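Local atomic coordinates of glutathione S-transferase (Agrobacterium tumefaciens, PDB entry 2YCD), a protein that probably conjugates glutathione to electrophilic compounds, as other glutathione transferases do, and may thereby take part in herbicide detoxification. Residues A[41-46]-A[214-219]; A[81-86]-A[90-95]; A[100-105]-A[109-114]; A[155-160]-A[183-188]. All coordinates share one frame; numbering follows the deposited sequence.

Contact 1 (A[41-46]-A[214-219]); sequences ALEEVG and KRAFDA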
# COMPACT_ATOMS: atom_id res chain seq x y z
N ALA A 41 13.94 6.60 8.25
CA ALA A 41 13.24 6.44 9.51
C ALA A 41 14.20 6.13 10.66
O ALA A 41 14.08 6.70 11.76
CB ALA A 41 12.16 5.35 9.39
N LEU A 42 15.12 5.19 10.44
CA LEU A 42 16.12 4.86 11.47
C LEU A 42 16.96 6.08 11.86
O LEU A 42 17.22 6.31 13.04
CB LEU A 42 17.01 3.70 11.01
CG LEU A 42 16.27 2.37 10.85
CD1 LEU A 42 17.05 1.39 9.99
CD2 LEU A 42 15.94 1.75 12.22
N GLU A 43 17.36 6.87 10.87
CA GLU A 43 18.14 8.08 11.19
C GLU A 43 17.33 9.14 11.93
O GLU A 43 17.87 9.82 12.82
CB GLU A 43 18.77 8.64 9.92
CG GLU A 43 19.93 7.77 9.37
CD GLU A 43 21.14 7.77 10.28
OE1 GLU A 43 21.20 8.57 11.23
OE2 GLU A 43 22.05 6.95 10.03
N GLU A 44 16.04 9.27 11.62
CA GLU A 44 15.18 10.24 12.32
C GLU A 44 15.05 9.90 13.80
O GLU A 44 15.02 10.80 14.63
CB GLU A 44 13.79 10.35 11.67
CG GLU A 44 13.78 11.08 10.32
CD GLU A 44 13.85 12.60 10.43
OE1 GLU A 44 13.63 13.15 11.53
OE2 GLU A 44 14.12 13.23 9.39
N VAL A 45 14.99 8.61 14.12
CA VAL A 45 14.82 8.21 15.51
C VAL A 45 16.17 7.96 16.22
O VAL A 45 16.20 7.72 17.44
CB VAL A 45 13.86 6.99 15.68
CG1 VAL A 45 12.50 7.28 15.02
CG2 VAL A 45 14.47 5.70 15.13
N GLY A 46 17.28 8.05 15.49
CA GLY A 46 18.60 7.90 16.08
C GLY A 46 18.92 6.46 16.44
O GLY A 46 19.62 6.19 17.42
N LYS A 214 19.93 13.29 4.88
CA LYS A 214 21.28 13.31 4.36
C LYS A 214 22.09 12.14 4.90
O LYS A 214 22.88 11.54 4.16
CB LYS A 214 21.98 14.64 4.69
CG LYS A 214 23.44 14.64 4.27
CD LYS A 214 24.06 16.02 4.36
CE LYS A 214 25.54 15.96 3.99
NZ LYS A 214 25.73 15.24 2.69
N ARG A 215 21.91 11.80 6.18
CA ARG A 215 22.65 10.65 6.71
C ARG A 215 22.24 9.36 6.01
O ARG A 215 23.07 8.52 5.67
CB ARG A 215 22.49 10.53 8.24
CG ARG A 215 23.15 11.66 9.04
CD ARG A 215 23.16 11.41 10.54
NE ARG A 215 21.83 11.24 11.12
CZ ARG A 215 21.09 12.22 11.64
NH1 ARG A 215 21.53 13.47 11.64
NH2 ARG A 215 19.90 11.96 12.17
N ALA A 216 20.94 9.19 5.79
CA ALA A 216 20.47 8.01 5.05
C ALA A 216 20.95 8.00 3.61
O ALA A 216 21.38 6.98 3.11
CB ALA A 216 18.94 7.93 5.12
N PHE A 217 20.88 9.15 2.94
CA PHE A 217 21.28 9.25 1.55
C PHE A 217 22.77 8.96 1.40
O PHE A 217 23.18 8.24 0.48
CB PHE A 217 20.95 10.65 1.00
CG PHE A 217 21.21 10.78 -0.47
CD1 PHE A 217 22.47 11.12 -0.95
CD2 PHE A 217 20.18 10.57 -1.38
CE1 PHE A 217 22.70 11.23 -2.32
CE2 PHE A 217 20.41 10.68 -2.74
CZ PHE A 217 21.67 11.01 -3.20
N ASP A 218 23.60 9.52 2.28
CA ASP A 218 25.04 9.29 2.19
C ASP A 218 25.37 7.82 2.41
O ASP A 218 26.32 7.28 1.82
CB ASP A 218 25.80 10.15 3.21
CG ASP A 218 25.80 11.63 2.87
OD1 ASP A 218 25.30 12.01 1.78
OD2 ASP A 218 26.28 12.41 3.71
N ALA A 219 24.60 7.14 3.26
CA ALA A 219 24.86 5.73 3.50
C ALA A 219 24.52 4.84 2.31
O ALA A 219 25.30 3.94 1.97
CB ALA A 219 24.16 5.26 4.79
O HOH W 1 22.37 6.02 7.58
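Arg-215 reaches from helix 211-225 across to Glu-43 on helix 35-45 and takes hold of it side-on, through two nitrogens bound to two different oxygens. The salt bridge runs from Arg-215 NE to Glu-43 OE1 at 2.7 Å and is nearly straight, with an N-H...O angle of 165°. Seen from the arginine, OE1 lies at the edge of the guanidinium, almost in its plane; seen from the glutamate, NE stands above the carboxylate, and the two planes are turned 64° apart. The second bond, Arg-215 NH2 to the backbone O of Glu-43 at 3.0 Å, is more bent and reaches the carbonyl from above its plane. A bend about Arg-215 CG-CD (chi3 -59°) turns the guanidinium so that its NE/NH2 edge faces Glu-43. Glu-43 is itself folded at chi2, and its CG rests 3.9 Å from Arg-215 CB. The other carboxylate oxygen, Glu-43 OE2, accepts a 2.6 Å bond from a water that also makes a weak bond to Arg-215 O, tying the glutamate to the opposing backbone. Beneath this polar layer the helices come close at Ala-216, whose CB is 4.4 Å from Glu-43 CG; Ala-216 also packs on Met-36 and Arg-39. One residue along, Glu-44 makes a separate salt bridge to Arg-210. Gly-46, with positive phi, is the C-prime residue of the Schellman motif that closes helix 35-45. Taken together, this is a helix-helix contact between the thioredoxin-like N-terminal domain and the last helix of a glutathione transferase chain.

Contact 2 (A[81-86]-A[90-95]); sequences LILFES and VMHIAQ. With GTB (S-(p-nitrobenzyl)glutathione), chain B.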
# COMPACT_ATOMS: atom_id res chain seq x y z
N LEU A 81 12.79 -11.04 15.50
CA LEU A 81 11.84 -10.39 14.60
C LEU A 81 12.41 -10.25 13.19
O LEU A 81 13.49 -9.71 13.00
CB LEU A 81 11.46 -8.99 15.11
CG LEU A 81 10.45 -8.21 14.24
CD1 LEU A 81 9.12 -8.93 14.12
CD2 LEU A 81 10.24 -6.82 14.79
N ILE A 82 11.68 -10.77 12.22
CA ILE A 82 11.97 -10.53 10.81
C ILE A 82 10.73 -9.89 10.21
O ILE A 82 9.60 -10.42 10.34
CB ILE A 82 12.32 -11.82 10.06
CG1 ILE A 82 13.57 -12.47 10.67
CG2 ILE A 82 12.54 -11.53 8.57
CD1 ILE A 82 13.99 -13.75 10.00
N LEU A 83 10.92 -8.74 9.56
CA LEU A 83 9.84 -8.02 8.89
C LEU A 83 10.19 -7.79 7.45
O LEU A 83 11.38 -7.74 7.07
CB LEU A 83 9.59 -6.64 9.52
CG LEU A 83 9.12 -6.57 10.95
CD1 LEU A 83 9.06 -5.10 11.36
CD2 LEU A 83 7.74 -7.19 11.03
N PHE A 84 9.15 -7.61 6.64
CA PHE A 84 9.31 -7.11 5.29
C PHE A 84 8.22 -6.07 5.04
O PHE A 84 7.38 -5.83 5.93
CB PHE A 84 9.36 -8.25 4.26
CG PHE A 84 8.04 -8.90 3.99
CD1 PHE A 84 7.50 -9.78 4.91
CD2 PHE A 84 7.34 -8.63 2.83
CE1 PHE A 84 6.26 -10.41 4.67
CE2 PHE A 84 6.11 -9.24 2.57
CZ PHE A 84 5.56 -10.11 3.50
N GLU A 85 8.25 -5.47 3.85
CA GLU A 85 7.41 -4.32 3.44
C GLU A 85 7.96 -3.02 4.00
O GLU A 85 7.86 -2.78 5.20
CB GLU A 85 5.93 -4.48 3.80
CG GLU A 85 5.23 -5.60 3.00
CD GLU A 85 5.19 -5.34 1.52
OE1 GLU A 85 5.13 -4.17 1.09
OE2 GLU A 85 5.20 -6.33 0.76
N SER A 86 8.54 -2.20 3.13
CA SER A 86 9.06 -0.90 3.55
C SER A 86 8.06 -0.09 4.37
O SER A 86 8.44 0.50 5.38
CB SER A 86 9.55 -0.12 2.32
OG SER A 86 8.48 0.16 1.43
N VAL A 90 8.87 0.85 8.31
CA VAL A 90 8.74 2.22 8.80
C VAL A 90 7.70 2.32 9.91
O VAL A 90 7.98 2.94 10.95
CB VAL A 90 8.46 3.19 7.64
CG1 VAL A 90 8.08 4.57 8.16
CG2 VAL A 90 9.69 3.27 6.71
N MET A 91 6.56 1.65 9.76
CA MET A 91 5.55 1.65 10.82
C MET A 91 6.11 1.14 12.14
O MET A 91 5.92 1.74 13.20
CB MET A 91 4.34 0.80 10.40
CG MET A 91 3.19 0.88 11.39
SD MET A 91 2.38 2.49 11.37
CE MET A 91 1.25 2.26 10.00
N HIS A 92 6.80 0.00 12.09
CA HIS A 92 7.38 -0.60 13.29
C HIS A 92 8.38 0.31 13.99
O HIS A 92 8.34 0.46 15.22
CB HIS A 92 8.02 -1.95 12.95
CG HIS A 92 8.70 -2.62 14.11
ND1 HIS A 92 8.00 -3.21 15.14
CD2 HIS A 92 10.01 -2.78 14.40
CE1 HIS A 92 8.85 -3.73 16.00
NE2 HIS A 92 10.07 -3.47 15.59
N ILE A 93 9.26 0.91 13.21
CA ILE A 93 10.23 1.87 13.74
C ILE A 93 9.49 3.03 14.41
O ILE A 93 9.83 3.44 15.54
CB ILE A 93 11.16 2.37 12.62
CG1 ILE A 93 12.01 1.21 12.10
CG2 ILE A 93 12.08 3.51 13.12
CD1 ILE A 93 12.66 1.45 10.71
N ALA A 94 8.47 3.55 13.74
CA ALA A 94 7.71 4.70 14.23
C ALA A 94 6.88 4.38 15.48
O ALA A 94 6.58 5.28 16.26
CB ALA A 94 6.79 5.22 13.13
N GLN A 95 6.50 3.11 15.65
CA GLN A 95 5.65 2.73 16.79
C GLN A 95 6.47 2.56 18.07
O GLN A 95 5.92 2.66 19.17
CB GLN A 95 4.88 1.43 16.48
CG GLN A 95 3.81 1.53 15.39
CD GLN A 95 2.49 2.14 15.87
OE1 GLN A 95 2.33 2.45 17.05
NE2 GLN A 95 1.55 2.32 14.94
N1 GTB B . 6.07 -3.70 -1.38
CA1 GTB B . 7.52 -3.90 -1.23
C1 GTB B . 8.08 -2.91 -0.24
O11 GTB B . 7.61 -1.76 -0.26
O12 GTB B . 9.01 -3.27 0.53
CB1 GTB B . 8.18 -3.78 -2.62
CG1 GTB B . 9.66 -4.11 -2.56
CD1 GTB B . 10.35 -3.88 -3.89
OE1 GTB B . 9.69 -3.50 -4.86
N2 GTB B . 11.66 -4.10 -3.92
CA2 GTB B . 12.46 -3.91 -5.13
C2 GTB B . 13.29 -5.11 -5.45
O2 GTB B . 13.80 -5.80 -4.57
CB2 GTB B . 13.49 -2.79 -4.87
SG2 GTB B . 12.79 -1.19 -4.64
N3 GTB B . 13.45 -5.38 -6.75
CA3 GTB B . 14.26 -6.46 -7.28
C3 GTB B . 13.47 -7.58 -7.89
O31 GTB B . 12.24 -7.47 -8.01
O32 GTB B . 14.13 -8.58 -8.27
C' GTB B . 12.09 -0.73 -6.20
C1' GTB B . 13.02 0.12 -7.02
C2' GTB B . 13.84 -0.48 -7.97
C3' GTB B . 14.69 0.31 -8.74
C4' GTB B . 14.71 1.69 -8.56
N41 GTB B . 15.57 2.49 -9.34
O41 GTB B . 15.53 3.72 -9.28
O42 GTB B . 16.34 1.94 -10.10
C5' GTB B . 13.88 2.28 -7.62
C6' GTB B . 13.02 1.50 -6.85
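Ser-86 serves two partners at once: its OG donates a 2.7 Å hydrogen bond to O11 of the ligand's glutamyl carboxylate, while its backbone O accepts from Val-90 N at 3.0 Å in the first turn of helix 86-96. The other carboxylate oxygen, O12, takes a 2.9 Å bond from Ser-86 N with an N-H...O angle of 169°, so one residue grips both oxygens. With OG turned to the ligand side (chi1 64°), hydroxyl and amide point at the same group, and the N-terminal end of the helix would probably favour its negative charge. Glu-85, at the N-cap position, takes the ligand's N1 on OE1 at 2.7 Å. Its OE2 is bonded to Thr-121 of the second subunit, which also binds the ligand. This acidic-residue-and-serine pair, placed between the last strand and the following helix of a thioredoxin fold, is the familiar glutamyl-binding part of the glutathione site. Farther from the ligand, strand 81-84 and the helix meet around His-92. Leu-81 CD2 lies over one face of the His-92 ring, 3.4 Å from His-92 NE2, the two side chains approaching from opposite directions. Leu-83 crosses His-92 at about a right angle, and Leu-83 CD1 lies 3.7 Å from His-92 CB. Ala-109 of the second subunit packs against both Leu-83 and His-92.

Contact 3 (A[100-105]-A[109-114]); sequences LLPEDQ and ARTVAW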
# COMPACT_ATOMS: atom_id res chain seq x y z
N LEU A 100 8.14 10.10 15.01
CA LEU A 100 7.59 9.77 13.69
C LEU A 100 6.07 9.56 13.67
O LEU A 100 5.47 9.52 12.59
CB LEU A 100 8.29 8.54 13.11
CG LEU A 100 9.75 8.76 12.66
CD1 LEU A 100 10.35 7.50 12.09
CD2 LEU A 100 9.85 9.90 11.66
N LEU A 101 5.46 9.38 14.84
CA LEU A 101 4.01 9.29 14.96
C LEU A 101 3.57 10.16 16.13
O LEU A 101 4.22 10.16 17.18
CB LEU A 101 3.57 7.84 15.18
CG LEU A 101 3.57 6.89 13.98
CD1 LEU A 101 3.19 5.48 14.40
CD2 LEU A 101 2.64 7.38 12.86
N PRO A 102 2.50 10.94 15.96
CA PRO A 102 2.09 11.76 17.11
C PRO A 102 1.43 10.90 18.19
O PRO A 102 0.96 9.79 17.93
CB PRO A 102 1.10 12.75 16.49
CG PRO A 102 0.56 12.04 15.28
CD PRO A 102 1.68 11.18 14.77
N GLU A 103 1.43 11.42 19.41
CA GLU A 103 0.84 10.72 20.54
C GLU A 103 -0.69 10.77 20.53
O GLU A 103 -1.35 9.78 20.86
CB GLU A 103 1.38 11.30 21.86
CG GLU A 103 2.87 11.08 22.05
CD GLU A 103 3.24 9.60 22.06
OE1 GLU A 103 2.35 8.76 22.30
OE2 GLU A 103 4.43 9.29 21.82
N ASP A 104 -1.25 11.90 20.14
CA ASP A 104 -2.70 12.04 20.10
C ASP A 104 -3.29 11.02 19.14
O ASP A 104 -2.84 10.90 17.99
CB ASP A 104 -3.10 13.44 19.68
CG ASP A 104 -4.60 13.59 19.50
OD1 ASP A 104 -5.29 13.87 20.50
OD2 ASP A 104 -5.08 13.41 18.36
N GLN A 105 -4.30 10.28 19.60
CA GLN A 105 -4.85 9.16 18.84
C GLN A 105 -5.50 9.56 17.51
O GLN A 105 -5.38 8.83 16.52
CB GLN A 105 -5.82 8.34 19.69
CG GLN A 105 -5.14 7.48 20.75
CD GLN A 105 -3.94 6.71 20.20
OE1 GLN A 105 -4.06 5.98 19.21
NE2 GLN A 105 -2.79 6.87 20.84
N ALA A 109 -4.03 8.38 13.83
CA ALA A 109 -4.83 7.66 12.85
C ALA A 109 -4.75 8.34 11.49
O ALA A 109 -4.69 7.66 10.45
CB ALA A 109 -6.28 7.53 13.34
N ARG A 110 -4.77 9.67 11.46
CA ARG A 110 -4.65 10.38 10.20
C ARG A 110 -3.24 10.25 9.59
O ARG A 110 -3.09 10.20 8.37
CB ARG A 110 -5.03 11.86 10.36
CG ARG A 110 -6.49 12.02 10.79
CD ARG A 110 -6.98 13.43 10.49
NE ARG A 110 -6.23 14.42 11.26
CZ ARG A 110 -6.59 14.86 12.46
NH1 ARG A 110 -7.71 14.41 13.03
NH2 ARG A 110 -5.85 15.76 13.09
N THR A 111 -2.21 10.17 10.44
CA THR A 111 -0.85 9.96 9.96
C THR A 111 -0.78 8.60 9.25
O THR A 111 -0.20 8.49 8.16
CB THR A 111 0.14 10.03 11.12
OG1 THR A 111 0.02 11.30 11.77
CG2 THR A 111 1.58 9.89 10.61
N VAL A 112 -1.37 7.58 9.86
CA VAL A 112 -1.41 6.26 9.25
C VAL A 112 -2.20 6.30 7.92
O VAL A 112 -1.78 5.66 6.94
CB VAL A 112 -2.00 5.22 10.25
CG1 VAL A 112 -2.27 3.87 9.58
CG2 VAL A 112 -1.05 5.06 11.44
N ALA A 113 -3.31 7.04 7.85
CA ALA A 113 -3.98 7.23 6.57
C ALA A 113 -3.01 7.72 5.48
O ALA A 113 -3.00 7.19 4.36
CB ALA A 113 -5.19 8.18 6.71
N TRP A 114 -2.19 8.72 5.80
CA TRP A 114 -1.27 9.27 4.80
C TRP A 114 -0.13 8.31 4.46
O TRP A 114 0.35 8.33 3.33
CB TRP A 114 -0.76 10.67 5.23
CG TRP A 114 -1.80 11.72 4.93
CD1 TRP A 114 -2.56 12.41 5.82
CD2 TRP A 114 -2.21 12.15 3.62
NE1 TRP A 114 -3.41 13.28 5.15
CE2 TRP A 114 -3.21 13.13 3.80
CE3 TRP A 114 -1.79 11.84 2.33
CZ2 TRP A 114 -3.83 13.77 2.71
CZ3 TRP A 114 -2.42 12.47 1.25
CH2 TRP A 114 -3.40 13.43 1.45
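The loop 100-105 runs past the helix it is about to enter, Leu-101 and Thr-111 facing each other with CA atoms 7.0 Å apart, and then turns into its first turn, where Ala-109 N donates to Gln-105 O at 3.0 Å. Thr-111 is the side chain the loop rests on, and its two branches meet different residues. The methyl Thr-111 CG2 touches Leu-101 CD2 at 3.5 Å, the side chains crossing at a slant. On the hydroxyl side Pro-102 comes end-on, and Thr-111 OG1 lies 3.4 Å from Pro-102 CD, a van der Waals contact with a ring carbon; the hydroxyl is hydrogen-bonded to Arg-107 O, one turn back. With OG1 beside its own backbone N (chi1 -58°), Thr-111 can reach that carbonyl while CG2 is left for the leucine. In glutathione transferases a linker of this kind joins the thioredoxin-like domain to the helical one, and here it leads from helix 86-96 to the long helix 105-135. The start of that helix is N-capped by Asp-104, whose OD2 accepts from Arg-107 N. Leu-101 also packs on Ala-94 and Gln-95 of the preceding helix, so its side chain touches helices on each end of the linker. Thr-111 packs in addition on Ala-177 of helix 176-185. At the dimer interface, Val-112 packs on Ala-88 of the second subunit, and Gln-105 on its His-96.

Contact 4 (A[155-160]-A[183-188]); sequences KRLDEL and CVLRRL. With GTB (S-(p-nitrobenzyl)glutathione), chain B.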
# COMPACT_ATOMS: atom_id res chain seq x y z
N LYS A 155 -3.60 14.22 -12.67
CA LYS A 155 -4.81 14.37 -11.88
C LYS A 155 -4.56 14.09 -10.39
O LYS A 155 -4.99 14.85 -9.53
CB LYS A 155 -5.91 13.46 -12.45
CG LYS A 155 -7.22 13.52 -11.69
CD LYS A 155 -8.32 12.78 -12.44
CE LYS A 155 -9.65 12.86 -11.70
NZ LYS A 155 -9.62 12.11 -10.41
N ARG A 156 -3.84 13.01 -10.08
CA ARG A 156 -3.51 12.71 -8.69
C ARG A 156 -2.59 13.76 -8.06
O ARG A 156 -2.74 14.09 -6.89
CB ARG A 156 -2.85 11.33 -8.57
CG ARG A 156 -3.81 10.19 -8.81
CD ARG A 156 -4.77 9.97 -7.64
NE ARG A 156 -5.66 8.85 -7.94
CZ ARG A 156 -6.95 8.96 -8.21
NH1 ARG A 156 -7.56 10.14 -8.20
NH2 ARG A 156 -7.65 7.86 -8.48
N LEU A 157 -1.64 14.29 -8.83
CA LEU A 157 -0.78 15.35 -8.34
C LEU A 157 -1.55 16.66 -8.12
O LEU A 157 -1.31 17.36 -7.14
CB LEU A 157 0.43 15.56 -9.26
CG LEU A 157 1.39 14.36 -9.40
CD1 LEU A 157 2.50 14.66 -10.38
CD2 LEU A 157 2.00 13.96 -8.06
N ASP A 158 -2.48 16.96 -9.02
CA ASP A 158 -3.40 18.09 -8.82
C ASP A 158 -4.10 17.94 -7.47
O ASP A 158 -4.15 18.86 -6.68
CB ASP A 158 -4.50 18.16 -9.89
CG ASP A 158 -3.99 18.58 -11.27
OD1 ASP A 158 -2.88 19.14 -11.38
OD2 ASP A 158 -4.75 18.35 -12.25
N GLU A 159 -4.65 16.75 -7.23
CA GLU A 159 -5.38 16.49 -5.99
C GLU A 159 -4.49 16.60 -4.74
O GLU A 159 -4.87 17.21 -3.73
CB GLU A 159 -6.06 15.11 -6.08
CG GLU A 159 -7.23 15.11 -7.08
CD GLU A 159 -7.53 13.75 -7.69
OE1 GLU A 159 -6.87 12.74 -7.36
OE2 GLU A 159 -8.46 13.68 -8.52
N LEU A 160 -3.30 16.02 -4.80
CA LEU A 160 -2.39 16.07 -3.67
C LEU A 160 -1.93 17.50 -3.38
O LEU A 160 -1.83 17.93 -2.23
CB LEU A 160 -1.16 15.18 -3.95
CG LEU A 160 -0.13 15.13 -2.81
CD1 LEU A 160 -0.73 14.51 -1.55
CD2 LEU A 160 1.12 14.35 -3.24
N CYS A 183 9.68 9.84 -0.38
CA CYS A 183 10.44 8.85 -1.12
C CYS A 183 9.71 8.39 -2.38
O CYS A 183 10.35 8.16 -3.41
CB CYS A 183 10.83 7.66 -0.23
SG CYS A 183 12.08 8.06 1.03
N VAL A 184 8.39 8.29 -2.31
CA VAL A 184 7.57 7.98 -3.49
C VAL A 184 7.67 9.11 -4.54
O VAL A 184 7.94 8.87 -5.73
CB VAL A 184 6.08 7.69 -3.06
CG1 VAL A 184 5.10 7.84 -4.21
CG2 VAL A 184 5.97 6.28 -2.40
N LEU A 185 7.49 10.35 -4.10
CA LEU A 185 7.51 11.49 -5.03
C LEU A 185 8.86 11.65 -5.70
O LEU A 185 8.93 12.11 -6.85
CB LEU A 185 7.12 12.78 -4.30
CG LEU A 185 5.65 12.90 -3.89
CD1 LEU A 185 5.46 14.09 -2.99
CD2 LEU A 185 4.76 13.01 -5.12
N ARG A 186 9.94 11.29 -5.01
CA ARG A 186 11.27 11.40 -5.59
C ARG A 186 11.46 10.55 -6.84
O ARG A 186 12.36 10.84 -7.63
CB ARG A 186 12.37 11.11 -4.56
CG ARG A 186 12.55 12.24 -3.54
CD ARG A 186 13.91 12.09 -2.77
NE ARG A 186 15.03 12.17 -3.71
CZ ARG A 186 16.00 11.27 -3.87
NH1 ARG A 186 16.05 10.19 -3.12
NH2 ARG A 186 16.94 11.46 -4.79
N ARG A 187 10.62 9.53 -7.04
CA ARG A 187 10.68 8.76 -8.29
C ARG A 187 10.34 9.60 -9.51
O ARG A 187 10.61 9.20 -10.64
CB ARG A 187 9.80 7.52 -8.20
CG ARG A 187 10.26 6.60 -7.10
CD ARG A 187 9.50 5.31 -7.05
NE ARG A 187 9.94 4.40 -8.10
CZ ARG A 187 9.95 3.08 -7.98
NH1 ARG A 187 9.54 2.50 -6.85
NH2 ARG A 187 10.35 2.34 -8.99
N LEU A 188 9.79 10.79 -9.29
CA LEU A 188 9.47 11.72 -10.38
C LEU A 188 10.54 12.76 -10.65
O LEU A 188 10.37 13.57 -11.58
CB LEU A 188 8.16 12.45 -10.10
CG LEU A 188 6.92 11.57 -10.09
CD1 LEU A 188 5.72 12.41 -9.68
CD2 LEU A 188 6.69 10.95 -11.47
N1 GTB B . 6.07 -3.70 -1.38
CA1 GTB B . 7.52 -3.90 -1.23
C1 GTB B . 8.08 -2.91 -0.24
O11 GTB B . 7.61 -1.76 -0.26
O12 GTB B . 9.01 -3.27 0.53
CB1 GTB B . 8.18 -3.78 -2.62
CG1 GTB B . 9.66 -4.11 -2.56
CD1 GTB B . 10.35 -3.88 -3.89
OE1 GTB B . 9.69 -3.50 -4.86
N2 GTB B . 11.66 -4.10 -3.92
CA2 GTB B . 12.46 -3.91 -5.13
C2 GTB B . 13.29 -5.11 -5.45
O2 GTB B . 13.80 -5.80 -4.57
CB2 GTB B . 13.49 -2.79 -4.87
SG2 GTB B . 12.79 -1.19 -4.64
N3 GTB B . 13.45 -5.38 -6.75
CA3 GTB B . 14.26 -6.46 -7.28
C3 GTB B . 13.47 -7.58 -7.89
O31 GTB B . 12.24 -7.47 -8.01
O32 GTB B . 14.13 -8.58 -8.27
C' GTB B . 12.09 -0.73 -6.20
C1' GTB B . 13.02 0.12 -7.02
C2' GTB B . 13.84 -0.48 -7.97
C3' GTB B . 14.69 0.31 -8.74
C4' GTB B . 14.71 1.69 -8.56
N41 GTB B . 15.57 2.49 -9.34
O41 GTB B . 15.53 3.72 -9.28
O42 GTB B . 16.34 1.94 -10.10
C5' GTB B . 13.88 2.28 -7.62
C6' GTB B . 13.02 1.50 -6.85
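Leu-157 and Leu-160 of helix 142-164 face Leu-185 and Leu-188 of segment 183-188, an apolar seam inside the all-helical C-terminal domain typical of glutathione transferases. Every touch across the seam is methyl to methyl. Leu-157 splits its branches between two partners: CD1 meets Leu-188 CD1 tip to tip at 4.0 Å, while CD2 slides alongside Leu-185 in the opposite direction, 4.1 Å from its CD2. Leu-185 CD2 also receives Leu-160 CD2, at 4.3 Å. Leu-200 and Val-204 of helix 198-208 pack against the cluster.

Ionic bonds lie on the far flank of helix 142-164, within one turn. Glu-159 shares its carboxylate, OE2 going to Lys-155 NZ at 2.7 Å and OE1 to Arg-156 NH1 at 2.8 Å, each oxygen using its syn lone pair.

Ligand contact comes from segment 183-188, through Arg-187, which leaves the leucines behind. Bent at chi3 (77°), it lays one guanidinium face against the nitrobenzyl ring of the bound S-(p-nitrobenzyl)glutathione. Ring atom C6' sits over that face, offset toward the rim and 3.5 Å from Arg-187 NH2.

Along the chain, contacts 2, 3 and 4 follow in series, all nested within the loop that contact 1 closes between helix 35-45 and helix 211-225. Contacts 1 and 2 have centres about 15 Å apart and touch where Leu-42 and Val-45 pack on Ile-93; contact 3 joins them through Leu-100 and Leu-101, so the linker is packed against helices 35-45 and 86-96 of the N-terminal domain. Contact 4 lies across the chain's centre from contacts 1 and 2, reaching contact 3 through Trp-114 and Leu-160. Although their centres are about 24 Å apart, contacts 2 and 4 both touch the ligand, the first at its glutamyl end, the second at its nitrobenzyl ring. The binding site thus spans both domains, while contacts 2, 3 and 4 also meet the second subunit.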